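Uncharacterized conserved protein YndB, AHSA1/START domain (Micromonospora chersina, PDB 6V04) is of unknown function but, as a START/Bet v1-like protein of the dynemicin biosynthetic locus, probably takes part in making that natural product, possibly as a cyclase/aromatase. Local coordinates at residues G116-Q121 with D152-L157; E168-W173 with W202-E207; C225-E230 with A264-A269; R236-S241 with A268-A273. All coordinates share one frame; numbering follows the deposited sequence.

Contact 1 of 4, residues G116-Q121 with D152-L157; sequences GSEVAQ and DGSVVL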
loop_
_atom_site.group_PDB
_atom_site.type_symbol
_atom_site.label_atom_id
_atom_site.label_comp_id
_atom_site.label_asym_id
_atom_site.label_seq_id
_atom_site.Cartn_x
_atom_site.Cartn_y
_atom_site.Cartn_z
ATOM N N GLY A 116 -8.888 -7.087 11.623
ATOM C CA GLY A 116 -9.957 -6.107 11.672
ATOM C C GLY A 116 -9.436 -4.689 11.620
ATOM O O GLY A 116 -10.100 -3.794 11.085
ATOM N N SER A 117 -8.223 -4.468 12.137
ATOM C CA SER A 117 -7.625 -3.138 12.130
ATOM C C SER A 117 -7.352 -2.629 10.721
ATOM O O SER A 117 -7.186 -1.419 10.538
ATOM C CB SER A 117 -6.323 -3.151 12.932
ATOM O OG SER A 117 -5.368 -4.020 12.344
ATOM N N GLU A 118 -7.297 -3.519 9.725
ATOM C CA GLU A 118 -7.040 -3.134 8.345
ATOM C C GLU A 118 -8.302 -2.797 7.570
ATOM O O GLU A 118 -8.220 -2.096 6.556
ATOM C CB GLU A 118 -6.325 -4.267 7.600
ATOM C CG GLU A 118 -4.827 -4.114 7.478
ATOM C CD GLU A 118 -4.211 -5.222 6.641
ATOM O OE1 GLU A 118 -4.553 -5.324 5.443
ATOM O OE2 GLU A 118 -3.398 -6.001 7.185
ATOM N N VAL A 119 -9.459 -3.290 8.016
ATOM C CA VAL A 119 -10.656 -3.261 7.178
ATOM C C VAL A 119 -11.090 -1.826 6.908
ATOM O O VAL A 119 -11.432 -1.469 5.777
ATOM C CB VAL A 119 -11.785 -4.077 7.833
ATOM C CG1 VAL A 119 -13.094 -3.877 7.085
ATOM C CG2 VAL A 119 -11.412 -5.547 7.864
ATOM N N ALA A 120 -11.104 -0.989 7.947
ATOM C CA ALA A 120 -11.589 0.376 7.777
ATOM C C ALA A 120 -10.724 1.152 6.793
ATOM O O ALA A 120 -11.236 1.869 5.923
ATOM C CB ALA A 120 -11.627 1.088 9.127
ATOM N N GLN A 121 -9.402 1.032 6.923
ATOM C CA GLN A 121 -8.507 1.703 5.985
ATOM C C GLN A 121 -8.754 1.237 4.555
ATOM O O GLN A 121 -8.707 2.038 3.610
ATOM C CB GLN A 121 -7.050 1.440 6.370
ATOM C CG GLN A 121 -6.527 2.256 7.536
ATOM C CD GLN A 121 -5.170 1.767 8.011
ATOM O OE1 GLN A 121 -4.130 2.206 7.516
ATOM N NE2 GLN A 121 -5.174 0.845 8.969
ATOM N N ASP A 152 2.390 2.639 4.288
ATOM C CA ASP A 152 2.059 1.473 5.099
ATOM C C ASP A 152 2.351 0.223 4.286
ATOM O O ASP A 152 2.598 0.271 3.080
ATOM C CB ASP A 152 0.621 1.518 5.601
ATOM C CG ASP A 152 -0.347 1.947 4.558
ATOM O OD1 ASP A 152 -0.315 1.354 3.467
ATOM O OD2 ASP A 152 -1.138 2.877 4.838
ATOM N N GLY A 153 2.374 -0.900 4.972
ATOM C CA GLY A 153 2.602 -2.161 4.309
ATOM C C GLY A 153 2.498 -3.255 5.341
ATOM O O GLY A 153 2.521 -2.998 6.551
ATOM N N SER A 154 2.400 -4.486 4.850
ATOM C CA SER A 154 2.371 -5.629 5.742
ATOM C C SER A 154 2.920 -6.861 5.043
ATOM O O SER A 154 2.966 -6.944 3.810
ATOM C CB SER A 154 0.956 -5.927 6.249
ATOM O OG SER A 154 0.195 -6.590 5.255
ATOM N N VAL A 155 3.312 -7.835 5.857
ATOM C CA VAL A 155 3.726 -9.141 5.369
ATOM C C VAL A 155 3.329 -10.169 6.418
ATOM O O VAL A 155 3.416 -9.910 7.618
ATOM C CB VAL A 155 5.242 -9.155 5.067
ATOM C CG1 VAL A 155 6.055 -8.904 6.338
ATOM C CG2 VAL A 155 5.643 -10.455 4.409
ATOM N N VAL A 156 2.858 -11.320 5.969
ATOM C CA VAL A 156 2.490 -12.391 6.885
ATOM C C VAL A 156 3.693 -13.286 7.082
ATOM O O VAL A 156 4.264 -13.809 6.115
ATOM C CB VAL A 156 1.286 -13.187 6.364
ATOM C CG1 VAL A 156 0.997 -14.365 7.301
ATOM C CG2 VAL A 156 0.081 -12.274 6.268
ATOM N N LEU A 157 4.068 -13.473 8.333
ATOM C CA LEU A 157 5.199 -14.279 8.711
ATOM C C LEU A 157 4.719 -15.596 9.302
ATOM O O LEU A 157 3.627 -15.664 9.875
ATOM C CB LEU A 157 6.075 -13.561 9.748
ATOM C CG LEU A 157 6.592 -12.171 9.364
ATOM C CD1 LEU A 157 7.346 -11.554 10.530
ATOM C CD2 LEU A 157 7.462 -12.217 8.129
HETATM O O HOH W 1 -3.924 2.448 4.625
#
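A single water joins Q121 to D152. It donates to Q121 OE1 over 2.9 Å and to D152 OD2 over 2.8 Å, filling the role of the direct bond that two acceptor oxygens cannot make: Q121 OE1 and D152 OD2 stand 4.1 Å apart. The two side chains approach each other from opposite directions, with the amide and carboxylate planes 75° apart, so the flat groups do not stack. The second meeting is looser. E118 OE2 stops 4.1 Å from S154 OG, too far for a hydrogen bond, and the glutamate is poorly ordered, which makes its exact position uncertain.

In the fold, this thin surface contact sets the N-terminal part of helix 116-139, which follows strand 103-110 of one antiparallel sheet, beside strand 151-157, an outermost strand of the other. It therefore bridges the two halves of a protein whose sheets repeat the same START/Bet v1-like strand order.

Beyond the water, each end of the bridge has a further partner. Q121 NE2 turns back to S117 O, four residues earlier on its own helix, in a weak bond (3.4 Å, 144° at the hydrogen). On the strand, D152 OD1 makes a salt bridge with R148 NH1. Backbone bonding of G153 with V240 and of V155 with L238 ties the strand into its sheet.

Contact 2 of 4, residues E168-W173 with W202-E207; sequences ETVVDW and WQLDRE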
loop_
_atom_site.group_PDB
_atom_site.type_symbol
_atom_site.label_atom_id
_atom_site.label_comp_id
_atom_site.label_asym_id
_atom_site.label_seq_id
_atom_site.Cartn_x
_atom_site.Cartn_y
_atom_site.Cartn_z
ATOM N N GLU A 168 17.042 -8.048 20.138
ATOM C CA GLU A 168 18.081 -8.839 19.503
ATOM C C GLU A 168 17.744 -9.266 18.076
ATOM O O GLU A 168 18.581 -9.917 17.440
ATOM C CB GLU A 168 18.395 -10.074 20.360
ATOM C CG GLU A 168 17.337 -11.174 20.375
ATOM C CD GLU A 168 16.320 -11.033 21.493
ATOM O OE1 GLU A 168 16.201 -9.935 22.085
ATOM O OE2 GLU A 168 15.642 -12.043 21.791
ATOM N N THR A 169 16.559 -8.925 17.544
ATOM C CA THR A 169 16.239 -9.222 16.147
ATOM C C THR A 169 15.972 -8.005 15.270
ATOM O O THR A 169 15.952 -8.155 14.044
ATOM C CB THR A 169 15.012 -10.149 16.036
ATOM O OG1 THR A 169 13.866 -9.520 16.626
ATOM C CG2 THR A 169 15.271 -11.483 16.720
ATOM N N VAL A 170 15.744 -6.812 15.834
ATOM C CA VAL A 170 15.359 -5.689 14.979
ATOM C C VAL A 170 16.447 -5.361 13.963
ATOM O O VAL A 170 16.137 -4.973 12.831
ATOM C CB VAL A 170 14.986 -4.453 15.824
ATOM C CG1 VAL A 170 13.613 -4.645 16.462
ATOM C CG2 VAL A 170 16.058 -4.144 16.864
ATOM N N VAL A 171 17.725 -5.524 14.324
ATOM C CA VAL A 171 18.782 -5.198 13.364
ATOM C C VAL A 171 18.842 -6.229 12.241
ATOM O O VAL A 171 19.436 -5.965 11.188
ATOM C CB VAL A 171 20.142 -5.071 14.070
ATOM C CG1 VAL A 171 21.234 -4.759 13.056
ATOM C CG2 VAL A 171 20.089 -3.981 15.142
ATOM N N ASP A 172 18.219 -7.394 12.435
ATOM C CA ASP A 172 18.165 -8.407 11.386
ATOM C C ASP A 172 17.413 -7.924 10.151
ATOM O O ASP A 172 17.687 -8.394 9.041
ATOM C CB ASP A 172 17.482 -9.683 11.898
ATOM C CG ASP A 172 18.285 -10.422 12.975
ATOM O OD1 ASP A 172 19.498 -10.169 13.139
ATOM O OD2 ASP A 172 17.693 -11.298 13.655
ATOM N N TRP A 173 16.440 -7.026 10.312
ATOM C CA TRP A 173 15.579 -6.659 9.191
ATOM C C TRP A 173 15.354 -5.158 9.014
ATOM O O TRP A 173 14.947 -4.742 7.916
ATOM C CB TRP A 173 14.218 -7.371 9.314
ATOM C CG TRP A 173 13.350 -6.895 10.437
ATOM C CD1 TRP A 173 13.466 -7.211 11.768
ATOM C CD2 TRP A 173 12.238 -6.010 10.333
ATOM N NE1 TRP A 173 12.495 -6.570 12.492
ATOM C CE2 TRP A 173 11.729 -5.821 11.635
ATOM C CE3 TRP A 173 11.616 -5.350 9.258
ATOM C CZ2 TRP A 173 10.629 -5.008 11.892
ATOM C CZ3 TRP A 173 10.529 -4.552 9.517
ATOM C CH2 TRP A 173 10.043 -4.387 10.826
ATOM N N TRP A 202 12.994 5.841 20.367
ATOM C CA TRP A 202 12.829 4.398 20.201
ATOM C C TRP A 202 12.098 3.804 21.401
ATOM O O TRP A 202 12.541 3.971 22.542
ATOM C CB TRP A 202 14.205 3.752 20.050
ATOM C CG TRP A 202 14.237 2.248 19.943
ATOM C CD1 TRP A 202 14.330 1.355 20.971
ATOM C CD2 TRP A 202 14.215 1.475 18.739
ATOM N NE1 TRP A 202 14.350 0.067 20.479
ATOM C CE2 TRP A 202 14.281 0.115 19.113
ATOM C CE3 TRP A 202 14.134 1.796 17.383
ATOM C CZ2 TRP A 202 14.295 -0.908 18.180
ATOM C CZ3 TRP A 202 14.138 0.777 16.459
ATOM C CH2 TRP A 202 14.215 -0.557 16.856
ATOM N N GLN A 203 10.981 3.116 21.145
ATOM C CA GLN A 203 10.207 2.448 22.193
ATOM C C GLN A 203 9.782 1.082 21.673
ATOM O O GLN A 203 8.919 0.989 20.798
ATOM C CB GLN A 203 8.984 3.270 22.604
ATOM C CG GLN A 203 9.302 4.634 23.208
ATOM C CD GLN A 203 10.074 4.553 24.512
ATOM O OE1 GLN A 203 10.005 3.556 25.232
ATOM N NE2 GLN A 203 10.819 5.612 24.822
ATOM N N LEU A 204 10.361 0.024 22.225
ATOM C CA LEU A 204 10.048 -1.333 21.795
ATOM C C LEU A 204 9.304 -2.051 22.912
ATOM O O LEU A 204 9.819 -2.166 24.028
ATOM C CB LEU A 204 11.319 -2.090 21.415
ATOM C CG LEU A 204 11.143 -3.569 21.059
ATOM C CD1 LEU A 204 10.181 -3.737 19.895
ATOM C CD2 LEU A 204 12.487 -4.196 20.727
ATOM N N ASP A 205 8.087 -2.508 22.606
ATOM C CA ASP A 205 7.308 -3.397 23.468
ATOM C C ASP A 205 7.495 -4.793 22.880
ATOM O O ASP A 205 6.928 -5.112 21.833
ATOM C CB ASP A 205 5.846 -2.962 23.494
ATOM C CG ASP A 205 5.012 -3.723 24.509
ATOM O OD1 ASP A 205 5.567 -4.494 25.327
ATOM O OD2 ASP A 205 3.778 -3.535 24.489
ATOM N N ARG A 206 8.334 -5.599 23.536
ATOM C CA ARG A 206 8.813 -6.854 22.962
ATOM C C ARG A 206 7.668 -7.711 22.420
ATOM O O ARG A 206 6.698 -7.993 23.126
ATOM C CB ARG A 206 9.604 -7.624 24.019
ATOM C CG ARG A 206 10.220 -8.926 23.532
ATOM C CD ARG A 206 11.051 -9.574 24.582
ATOM N NE ARG A 206 11.637 -10.832 24.128
ATOM C CZ ARG A 206 12.862 -10.949 23.621
ATOM N NH1 ARG A 206 13.651 -9.886 23.516
ATOM N NH2 ARG A 206 13.305 -12.134 23.235
ATOM N N GLU A 207 7.794 -8.104 21.143
ATOM C CA GLU A 207 6.849 -8.978 20.422
ATOM C C GLU A 207 5.428 -8.413 20.368
ATOM O O GLU A 207 4.456 -9.167 20.212
ATOM C CB GLU A 207 6.848 -10.397 21.003
ATOM C CG GLU A 207 8.184 -11.105 20.766
ATOM C CD GLU A 207 8.200 -12.565 21.158
ATOM O OE1 GLU A 207 7.134 -13.132 21.517
ATOM O OE2 GLU A 207 9.307 -13.152 21.135
#
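E168 and R206 pair at the surface, while V170 fills the space against W202 and L204 behind them. In this START/Bet v1-like fold the short, weakly bonded helix around 170-173 comes between strands 151-157 and 176-178 in the chain, and the contact lays it and its entry over the end of strand 196-205.

The apolar part centres on V170. Its CG2 approaches W202 CZ2 to 3.9 Å, obliquely to the indole. With V170 CG1 beside the backbone N (chi1 -75°), both methyls touch the benzo end of W202, CG2 the more closely, and CG1 alone also reaches L204 CD2, at a looser 4.4 Å. Cutting V170 back to an alanine removes both methyls and is likely to leave a gap beside W202 CZ2 and L204 CD2. The polar corner of that indole has its own partner, since W202 NE1 bonds E167 OE2.

The charged part is an end-on, two-nitrogen salt bridge. R206 runs extended from CG to NE and meets E168, which is bent at chi2 (-91°), at about a right angle. Carboxylate and guanidinium are nearly coplanar. R206 NH1 donates to E168 OE1 over 2.9 Å, and R206 NH2 to E168 OE2 over 2.7 Å; the second bond is 162° at its hydrogen and uses the syn lone pair of OE2.

Contact 3 of 4, residues C225-E230 with A264-A269; sequences CQVRTE and ATWTAA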
loop_
_atom_site.group_PDB
_atom_site.type_symbol
_atom_site.label_atom_id
_atom_site.label_comp_id
_atom_site.label_asym_id
_atom_site.label_seq_id
_atom_site.Cartn_x
_atom_site.Cartn_y
_atom_site.Cartn_z
ATOM N N CYS A 225 6.850 6.549 13.101
ATOM C CA CYS A 225 6.797 5.182 12.608
ATOM C C CYS A 225 6.235 4.268 13.680
ATOM O O CYS A 225 6.657 4.324 14.841
ATOM C CB CYS A 225 8.178 4.703 12.190
ATOM S SG CYS A 225 8.134 3.040 11.566
ATOM N N GLN A 226 5.310 3.410 13.266
ATOM C CA GLN A 226 4.696 2.415 14.130
ATOM C C GLN A 226 4.794 1.072 13.430
ATOM O O GLN A 226 4.352 0.939 12.285
ATOM C CB GLN A 226 3.237 2.768 14.420
ATOM C CG GLN A 226 3.043 4.091 15.127
ATOM C CD GLN A 226 2.094 5.015 14.391
ATOM O OE1 GLN A 226 1.120 4.569 13.783
ATOM N NE2 GLN A 226 2.380 6.313 14.432
ATOM N N VAL A 227 5.368 0.089 14.109
ATOM C CA VAL A 227 5.483 -1.282 13.626
ATOM C C VAL A 227 4.773 -2.178 14.637
ATOM O O VAL A 227 4.952 -2.015 15.848
ATOM C CB VAL A 227 6.957 -1.697 13.476
ATOM C CG1 VAL A 227 7.073 -3.127 12.953
ATOM C CG2 VAL A 227 7.690 -0.739 12.562
ATOM N N ARG A 228 3.964 -3.107 14.150
ATOM C CA ARG A 228 3.207 -3.973 15.038
ATOM C C ARG A 228 3.158 -5.372 14.457
ATOM O O ARG A 228 3.276 -5.561 13.247
ATOM C CB ARG A 228 1.786 -3.439 15.253
ATOM C CG ARG A 228 1.732 -1.946 15.511
ATOM C CD ARG A 228 0.513 -1.524 16.312
ATOM N NE ARG A 228 0.268 -0.087 16.191
ATOM C CZ ARG A 228 1.061 0.860 16.688
ATOM N NH1 ARG A 228 2.171 0.541 17.344
ATOM N NH2 ARG A 228 0.748 2.138 16.519
ATOM N N THR A 229 2.975 -6.352 15.332
ATOM C CA THR A 229 2.688 -7.712 14.906
ATOM C C THR A 229 1.355 -8.142 15.501
ATOM O O THR A 229 1.045 -7.837 16.654
ATOM C CB THR A 229 3.806 -8.677 15.317
ATOM O OG1 THR A 229 4.108 -8.507 16.706
ATOM C CG2 THR A 229 5.038 -8.439 14.490
ATOM N N GLU A 230 0.547 -8.809 14.684
ATOM C CA GLU A 230 -0.745 -9.326 15.111
ATOM C C GLU A 230 -0.753 -10.827 14.869
ATOM O O GLU A 230 -0.548 -11.260 13.720
ATOM C CB GLU A 230 -1.895 -8.656 14.355
ATOM C CG GLU A 230 -3.244 -9.241 14.723
ATOM C CD GLU A 230 -4.420 -8.365 14.329
ATOM O OE1 GLU A 230 -4.245 -7.134 14.223
ATOM O OE2 GLU A 230 -5.523 -8.915 14.128
ATOM N N ALA A 264 10.138 2.533 -0.644
ATOM C CA ALA A 264 10.970 1.466 -1.181
ATOM C C ALA A 264 11.799 0.829 -0.078
ATOM O O ALA A 264 12.047 -0.385 -0.094
ATOM C CB ALA A 264 11.869 2.027 -2.276
ATOM N N THR A 265 12.245 1.638 0.885
ATOM C CA THR A 265 13.019 1.109 2.003
ATOM C C THR A 265 12.170 0.171 2.845
ATOM O O THR A 265 12.621 -0.917 3.227
ATOM C CB THR A 265 13.560 2.258 2.846
ATOM O OG1 THR A 265 14.497 2.997 2.057
ATOM C CG2 THR A 265 14.282 1.767 4.081
ATOM N N TRP A 266 10.932 0.571 3.149
ATOM C CA TRP A 266 10.064 -0.290 3.942
ATOM C C TRP A 266 9.690 -1.553 3.181
ATOM O O TRP A 266 9.592 -2.628 3.781
ATOM C CB TRP A 266 8.815 0.469 4.383
ATOM C CG TRP A 266 9.087 1.341 5.566
ATOM C CD1 TRP A 266 9.116 2.712 5.602
ATOM C CD2 TRP A 266 9.413 0.902 6.898
ATOM N NE1 TRP A 266 9.417 3.138 6.866
ATOM C CE2 TRP A 266 9.612 2.050 7.679
ATOM C CE3 TRP A 266 9.549 -0.356 7.497
ATOM C CZ2 TRP A 266 9.943 1.990 9.024
ATOM C CZ3 TRP A 266 9.864 -0.420 8.841
ATOM C CH2 TRP A 266 10.048 0.739 9.596
ATOM N N THR A 267 9.506 -1.456 1.862
ATOM C CA THR A 267 9.254 -2.649 1.060
ATOM C C THR A 267 10.401 -3.643 1.208
ATOM O O THR A 267 10.177 -4.840 1.417
ATOM C CB THR A 267 9.048 -2.258 -0.402
ATOM O OG1 THR A 267 7.914 -1.381 -0.510
ATOM C CG2 THR A 267 8.822 -3.471 -1.269
ATOM N N ALA A 268 11.638 -3.153 1.146
ATOM C CA ALA A 268 12.802 -4.017 1.309
ATOM C C ALA A 268 12.869 -4.600 2.717
ATOM O O ALA A 268 13.262 -5.762 2.902
ATOM C CB ALA A 268 14.062 -3.225 1.003
ATOM N N ALA A 269 12.513 -3.806 3.722
ATOM C CA ALA A 269 12.566 -4.284 5.099
ATOM C C ALA A 269 11.553 -5.394 5.334
ATOM O O ALA A 269 11.873 -6.401 5.973
ATOM C CB ALA A 269 12.325 -3.132 6.066
#
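W266 reaches from helix 252-277 to the sheet, where the far corner of its indole meets C225 and V227. From CB the side chain leaves the helix toward the strand. CG lies opposite the carbonyl carbon and beside the backbone N (chi1 -80°), which sends the indole out from the helix. In the five-membered ring, NE1 is turned to H242 ND1 and hydrogen-bonded to it, so the ring's polar atom is satisfied within the core; the H242 ring itself meets the indole at nearly a right angle.

The six-membered ring makes the contact proper. CZ2 approaches C225 SG to 3.3 Å, and the next atom, CH2, lies 3.6 Å from the same C225 SG. The sulfur is 4.3 Å from the centroid of this ring and 57° off its normal, a sulfur-aromatic contact that is oblique. C225 was modelled in two positions, so these values hold for one of them and the shortness of the closest approach is doubtful. In that position SG, anti to the backbone N (chi1 -179°), is carried to CZ2 and CH2. At the tip, CH2 also meets V227 CG2 at 4.1 Å, and CZ3 touches W173. C225 and V227 are two apart on the strand, which places both side chains on the helix-facing side, whereas Q226 points away.

Other parts of the fold surround the ring: V240 of strand 236-243 and L174 touch it, F212 of strand 209-214 packs on C225, and W173 of helix 170-173 also lies against V227 and A269, between strand 223-230 and helix 252-277.

Contact 4 of 4, residues R236-S241 with A268-A273; sequences RTLSVS and AALSLA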
loop_
_atom_site.group_PDB
_atom_site.type_symbol
_atom_site.label_atom_id
_atom_site.label_comp_id
_atom_site.label_asym_id
_atom_site.label_seq_id
_atom_site.Cartn_x
_atom_site.Cartn_y
_atom_site.Cartn_z
ATOM N N ARG A 236 1.806 -14.582 11.581
ATOM C CA ARG A 236 1.894 -13.303 12.272
ATOM C C ARG A 236 1.974 -12.205 11.229
ATOM O O ARG A 236 2.844 -12.243 10.357
ATOM C CB ARG A 236 3.125 -13.224 13.181
ATOM C CG ARG A 236 2.942 -13.904 14.522
ATOM C CD ARG A 236 4.072 -13.550 15.473
ATOM N NE ARG A 236 5.199 -14.467 15.348
ATOM C CZ ARG A 236 5.252 -15.660 15.930
ATOM N NH1 ARG A 236 4.238 -16.091 16.669
ATOM N NH2 ARG A 236 6.319 -16.428 15.764
ATOM N N THR A 237 1.075 -11.232 11.310
ATOM C CA THR A 237 1.106 -10.128 10.359
ATOM C C THR A 237 1.992 -9.028 10.917
ATOM O O THR A 237 1.698 -8.451 11.969
ATOM C CB THR A 237 -0.292 -9.591 10.065
ATOM O OG1 THR A 237 -1.088 -10.631 9.496
ATOM C CG2 THR A 237 -0.218 -8.427 9.087
ATOM N N LEU A 238 3.093 -8.754 10.219
ATOM C CA LEU A 238 3.986 -7.654 10.535
ATOM C C LEU A 238 3.568 -6.461 9.694
ATOM O O LEU A 238 3.557 -6.549 8.464
ATOM C CB LEU A 238 5.417 -8.063 10.223
ATOM C CG LEU A 238 6.443 -6.943 10.282
ATOM C CD1 LEU A 238 6.561 -6.406 11.690
ATOM C CD2 LEU A 238 7.794 -7.442 9.776
ATOM N N SER A 239 3.198 -5.366 10.347
ATOM C CA SER A 239 2.719 -4.181 9.653
ATOM C C SER A 239 3.540 -2.964 10.055
ATOM O O SER A 239 4.037 -2.859 11.184
ATOM C CB SER A 239 1.237 -3.920 9.939
ATOM O OG SER A 239 1.013 -3.570 11.294
ATOM N N VAL A 240 3.676 -2.039 9.114
ATOM C CA VAL A 240 4.368 -0.782 9.346
ATOM C C VAL A 240 3.471 0.356 8.901
ATOM O O VAL A 240 2.717 0.231 7.930
ATOM C CB VAL A 240 5.728 -0.706 8.625
ATOM C CG1 VAL A 240 5.567 -0.880 7.126
ATOM C CG2 VAL A 240 6.402 0.637 8.942
ATOM N N SER A 241 3.533 1.460 9.642
ATOM C CA SER A 241 2.949 2.735 9.247
ATOM C C SER A 241 4.003 3.803 9.470
ATOM O O SER A 241 4.589 3.871 10.556
ATOM C CB SER A 241 1.708 3.052 10.073
ATOM O OG SER A 241 1.199 4.344 9.776
ATOM N N ALA A 268 11.638 -3.153 1.146
ATOM C CA ALA A 268 12.802 -4.017 1.309
ATOM C C ALA A 268 12.869 -4.600 2.717
ATOM O O ALA A 268 13.262 -5.762 2.902
ATOM C CB ALA A 268 14.062 -3.225 1.003
ATOM N N ALA A 269 12.513 -3.806 3.722
ATOM C CA ALA A 269 12.566 -4.284 5.099
ATOM C C ALA A 269 11.553 -5.394 5.334
ATOM O O ALA A 269 11.873 -6.401 5.973
ATOM C CB ALA A 269 12.325 -3.132 6.066
ATOM N N LEU A 270 10.323 -5.219 4.846
ATOM C CA LEU A 270 9.316 -6.267 4.994
ATOM C C LEU A 270 9.773 -7.545 4.312
ATOM O O LEU A 270 9.571 -8.646 4.837
ATOM C CB LEU A 270 7.982 -5.785 4.425
ATOM C CG LEU A 270 7.317 -4.642 5.200
ATOM C CD1 LEU A 270 6.139 -4.101 4.436
ATOM C CD2 LEU A 270 6.891 -5.058 6.617
ATOM N N SER A 271 10.377 -7.427 3.126
ATOM C CA SER A 271 10.885 -8.614 2.444
ATOM C C SER A 271 11.964 -9.292 3.270
ATOM O O SER A 271 11.992 -10.524 3.385
ATOM C CB SER A 271 11.435 -8.241 1.069
ATOM O OG SER A 271 10.404 -7.786 0.218
ATOM N N LEU A 272 12.861 -8.502 3.855
ATOM C CA LEU A 272 13.941 -9.076 4.644
ATOM C C LEU A 272 13.399 -9.761 5.888
ATOM O O LEU A 272 13.872 -10.839 6.269
ATOM C CB LEU A 272 14.940 -7.976 4.999
ATOM C CG LEU A 272 16.188 -8.374 5.772
ATOM C CD1 LEU A 272 16.923 -9.515 5.075
ATOM C CD2 LEU A 272 17.076 -7.154 5.907
ATOM N N ALA A 273 12.396 -9.164 6.531
ATOM C CA ALA A 273 11.769 -9.831 7.668
ATOM C C ALA A 273 11.213 -11.189 7.264
ATOM O O ALA A 273 11.333 -12.164 8.018
ATOM C CB ALA A 273 10.664 -8.961 8.263
#
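L238 points its CD2 methyl into the angle between two helix residues, 3.6 Å from A273 CB and 4.1 Å from L270 CD2. The conformations explain the reach. L238 CG is anti to the backbone N (chi1 170°), which projects the branch from the strand toward the helix. L270 has the other common leucine shape: CG beside the backbone N (chi1 -67°) with CD1 extended beyond it. Although its first bond does not aim at the strand, the fork at its end swings over and offers one methyl to each strand partner. L270 CD2 goes to L238, touching the backbone L238 O as well at 4.1 Å, and L270 CD1 to V240 CG1 at 4.2 Å. A273 needs no torsion: its CB faces the sheet directly, and such a small side chain lets L238 come close to the helix.

Every touching residue is buried and the side chains that meet are all apolar. V155 of strand 151-157 packs on both L238 and L270, and W173 of helix 170-173 touches both L238 and A273.

Strand and helix run nearly antiparallel, their axes at 162° and 10.1 Å apart at the closest. A long C-terminal helix laid along an antiparallel sheet, packing on it through leucine, valine and alanine side chains, is typical of the START/Bet v1-like helix-grip fold.

In the fold
Contacts 3 and 4 nearly coincide, their centres 4 Å apart: both use helix 252-277, and strands 223-230 and 236-243 are sheet neighbours, with Q226 O 2.8 Å from S241 N. Contact 1 attaches to contact 4 through the next strand pairing, V155 O lying 2.9 Å from L238 N. Contact 2 joins contacts 3 and 4 through W173, whose CH2 is 3.9 Å from V227 CG1 and CE3 3.5 Å from A269 O. Contacts 1 and 2, centres 19 Å apart, do not touch. In contact 1 the D152 side chain is about 12 Å from a bound magnesium ion and about 9 Å from that of Q149, seen to bind magnesium although not in this chain of the model.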